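Local atomic coordinates of nickel-dependent hydrogenase large subunit (Allochromatium vinosum, PDB entry 3MYR), a protein that forms the large subunit of a heterodimeric [NiFe] hydrogenase, carrying the nickel-iron centre that oxidises molecular hydrogen for transfer of its electrons to an acceptor. Residues 228-231 / 232-235; 441-444 / 445-449. One frame throughout, in Å; residues are numbered along the deposited sequence.

Following the chain from its N terminus, contact 1 comes first: 228-231 and 232-235 double back on each other in the loop between helix 203-209 and helix 236-265, against the small subunit. Contact 2 lies some two hundred residues further on, entirely within helix 426-456, where 441-444 meets the next turn, 445-449. Neither encloses or crosses the other; the first is finished before the second begins. Their centres are 22 Å apart and their nearest atoms about 7 Å, without touching. What joins them is helix 236-265: contact 1 leads straight into its start, and Met444 and Tyr448 of contact 2 pack on its side chains.

Contact 1. Residues 228-231 / 232-235; sequences LDSD and SALN
Ser230 and Ser232 make the direct hydrogen bond of an ST turn, side chain to backbone: the amide N of Ser232 donates to Ser230 OG at 2.9 Å, and at 163° the bond is nearly straight. It depends on the torsion of Ser230, whose OG is swung away from its own N (chi1 176°) to lie beside its carbonyl carbon and ahead along the chain. The same hydroxyl is also hydrogen-bonded to the carbonyl of Lys209 of the small subunit, so one oxygen both closes the turn and joins the two chains. Ser232 OG bonds to the hydroxyl of Tyr189 of that subunit.

A water bridges the bend around Ser232. Water 1 donates to Ala233 O at 2.8 Å and, weakly, to Asp231 O at 3.4 Å, linking the carbonyls of two residues that flank Ser232.

Van der Waals contacts add to these. The CB atoms of Ser230 and Ala233 meet at 3.9 Å, while at the other end of the loop Leu228 CD1 rests 4.0 Å from Asn235 CA. Asn235 CB sits 3.8 Å from Leu228 O, and the two CA atoms are 4.1 Å apart, which brings the ends of 228-235 together. Leu234 turns from this contact to pack on Ile207 and Phe208 of helix 203-209.

The whole is a compact reversal of the chain, with no regular strand in it, that presents its two serines to the small subunit: the loop leading into Asn235, the N-cap of helix 236-265, at the heterodimer interface.

Contact 2. Residues 441-444 / 445-449; sequences VDAM and QGWYD
One turn of the long helix 426-456 meets the next here, with a Met-aromatic contact on its flank. Two i to i+4 backbone bonds carry the turn: Trp447 N to Ala443 O at 3.3 Å, and Tyr448 N to Met444 O at 3.1 Å, the latter the straighter at 166°. Weaker i to i+3 bonds reach the same carbonyls from Gly446 N and Trp447 N. Val441 O and Gln445 N are 4.3 Å apart, too far for the direct i to i+4 bond, and water 2 lies between them, donating to the carbonyl and accepting a weak bond from the amide.

The Trp447 indole folds back along the helix, its CG beside the backbone N (chi1 -60°), and lies over the preceding turn. Ala443 CB makes a CH-pi contact over the face of the six-membered ring of Trp447, 4.0 Å from its centroid, and Ala443 O also lies over a face of the indole. Met444 instead comes to the rim: with CG beside the backbone N (chi1 -65°) and a bend at chi2, its chain brings SD to 3.9 Å from Trp447 CZ3, nearly in the ring plane.

Leu94 of helix 86-112 packs against both Met444 and Trp447. Approached at its edge, the indole probably offers the sulfur its slightly positive ring hydrogens, a mildly favourable addition to the apolar packing.

Contact 1. Residues 228-231 / 232-235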
# COMPACT_ATOMS: atom_id res chain seq x y z
N LEU B 228 28.06 -2.20 -17.35
CA LEU B 228 28.08 -3.57 -17.79
C LEU B 228 29.32 -4.32 -17.31
O LEU B 228 29.37 -5.56 -17.42
CB LEU B 228 28.11 -3.57 -19.30
CG LEU B 228 26.74 -3.46 -20.02
CD1 LEU B 228 25.43 -3.24 -19.25
CD2 LEU B 228 26.77 -3.11 -21.56
N ASP B 229 30.37 -3.56 -16.95
CA ASP B 229 31.64 -4.19 -16.60
C ASP B 229 31.91 -4.13 -15.12
O ASP B 229 33.02 -4.26 -14.68
CB ASP B 229 32.74 -3.56 -17.46
CG ASP B 229 32.49 -3.90 -18.95
OD1 ASP B 229 32.16 -2.98 -19.71
OD2 ASP B 229 32.43 -5.13 -19.33
N SER B 230 30.84 -4.03 -14.33
CA SER B 230 31.03 -3.87 -12.92
C SER B 230 30.36 -4.98 -12.12
O SER B 230 29.23 -5.34 -12.39
CB SER B 230 30.37 -2.55 -12.47
OG SER B 230 30.46 -2.40 -11.08
N ASP B 231 30.97 -5.30 -10.99
CA ASP B 231 30.40 -6.18 -10.01
C ASP B 231 29.39 -5.53 -9.10
O ASP B 231 28.86 -6.24 -8.26
CB ASP B 231 31.46 -6.90 -9.12
CG ASP B 231 32.11 -5.96 -8.00
OD1 ASP B 231 32.16 -4.68 -8.15
OD2 ASP B 231 32.58 -6.51 -6.95
N SER B 232 29.14 -4.23 -9.24
CA SER B 232 28.29 -3.52 -8.25
C SER B 232 27.30 -2.53 -8.92
O SER B 232 27.07 -1.36 -8.41
CB SER B 232 29.15 -2.69 -7.31
OG SER B 232 28.31 -1.98 -6.37
N ALA B 233 26.90 -2.87 -10.13
CA ALA B 233 26.00 -2.04 -10.92
C ALA B 233 25.08 -2.94 -11.74
O ALA B 233 25.31 -4.13 -11.86
CB ALA B 233 26.80 -1.14 -11.90
N LEU B 234 24.07 -2.36 -12.37
CA LEU B 234 23.21 -3.13 -13.28
C LEU B 234 24.04 -3.51 -14.48
O LEU B 234 24.64 -2.63 -15.11
CB LEU B 234 22.10 -2.26 -13.76
CG LEU B 234 20.84 -2.07 -12.94
CD1 LEU B 234 20.46 -3.06 -11.76
CD2 LEU B 234 20.24 -0.65 -12.87
N ASN B 235 24.09 -4.81 -14.78
CA ASN B 235 24.94 -5.35 -15.84
C ASN B 235 24.10 -6.45 -16.56
O ASN B 235 22.85 -6.55 -16.32
CB ASN B 235 26.27 -5.89 -15.28
CG ASN B 235 26.07 -6.93 -14.17
OD1 ASN B 235 26.89 -7.07 -13.25
ND2 ASN B 235 24.95 -7.60 -14.22
O HOH W 1 25.94 -6.15 -10.01

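Contact 2. Residues 441-444 / 445-449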
# COMPACT_ATOMS: atom_id res chain seq x y z
N VAL B 441 1.00 -4.65 -18.25
CA VAL B 441 1.93 -5.74 -18.38
C VAL B 441 2.47 -5.88 -19.83
O VAL B 441 3.65 -6.07 -19.98
CB VAL B 441 1.39 -7.11 -17.82
CG1 VAL B 441 0.62 -7.88 -18.89
CG2 VAL B 441 2.52 -7.87 -17.31
N ASP B 442 1.65 -5.63 -20.85
CA ASP B 442 2.13 -5.55 -22.22
C ASP B 442 3.07 -4.38 -22.43
O ASP B 442 3.96 -4.51 -23.20
CB ASP B 442 0.97 -5.42 -23.25
CG ASP B 442 0.09 -6.69 -23.30
OD1 ASP B 442 -0.99 -6.67 -23.96
OD2 ASP B 442 0.50 -7.73 -22.71
N ALA B 443 2.88 -3.25 -21.75
CA ALA B 443 3.78 -2.11 -21.96
C ALA B 443 5.22 -2.32 -21.40
O ALA B 443 6.16 -1.63 -21.84
CB ALA B 443 3.18 -0.86 -21.34
N MET B 444 5.34 -3.19 -20.38
CA MET B 444 6.59 -3.42 -19.68
C MET B 444 7.67 -3.83 -20.65
O MET B 444 8.79 -3.41 -20.44
CB MET B 444 6.48 -4.53 -18.62
CG MET B 444 5.53 -4.20 -17.42
SD MET B 444 6.29 -3.05 -16.30
CE MET B 444 7.48 -4.18 -15.47
N GLN B 445 7.37 -4.69 -21.63
CA GLN B 445 8.36 -5.18 -22.57
C GLN B 445 8.93 -4.00 -23.38
O GLN B 445 10.12 -3.91 -23.57
CB GLN B 445 7.84 -6.29 -23.53
CG GLN B 445 9.01 -7.06 -24.32
CD GLN B 445 10.06 -7.75 -23.35
OE1 GLN B 445 11.30 -7.66 -23.52
NE2 GLN B 445 9.56 -8.41 -22.34
N GLY B 446 8.09 -3.01 -23.70
CA GLY B 446 8.54 -1.91 -24.55
C GLY B 446 9.53 -1.06 -23.75
O GLY B 446 10.56 -0.64 -24.27
N TRP B 447 9.28 -0.87 -22.46
CA TRP B 447 10.19 0.01 -21.70
C TRP B 447 11.50 -0.71 -21.41
O TRP B 447 12.59 -0.09 -21.46
CB TRP B 447 9.59 0.45 -20.36
CG TRP B 447 8.33 1.21 -20.50
CD1 TRP B 447 8.09 2.32 -21.33
CD2 TRP B 447 7.14 1.04 -19.70
NE1 TRP B 447 6.78 2.77 -21.11
CE2 TRP B 447 6.19 2.01 -20.13
CE3 TRP B 447 6.79 0.17 -18.66
CZ2 TRP B 447 4.91 2.07 -19.61
CZ3 TRP B 447 5.52 0.27 -18.12
CH2 TRP B 447 4.61 1.23 -18.58
N TYR B 448 11.41 -2.01 -21.14
CA TYR B 448 12.62 -2.83 -20.94
C TYR B 448 13.53 -2.81 -22.21
O TYR B 448 14.78 -2.57 -22.12
CB TYR B 448 12.24 -4.27 -20.57
CG TYR B 448 13.47 -5.18 -20.44
CD1 TYR B 448 14.16 -5.25 -19.24
CD2 TYR B 448 13.91 -6.00 -21.51
CE1 TYR B 448 15.30 -6.06 -19.10
CE2 TYR B 448 15.03 -6.85 -21.39
CZ TYR B 448 15.73 -6.84 -20.19
OH TYR B 448 16.81 -7.65 -20.01
N ASP B 449 12.92 -3.09 -23.36
CA ASP B 449 13.67 -3.10 -24.61
C ASP B 449 14.25 -1.72 -24.85
O ASP B 449 15.32 -1.59 -25.41
CB ASP B 449 12.78 -3.47 -25.82
CG ASP B 449 12.31 -4.90 -25.79
OD1 ASP B 449 12.98 -5.75 -25.09
OD2 ASP B 449 11.28 -5.18 -26.46
O HOH W 2 5.14 -7.29 -21.65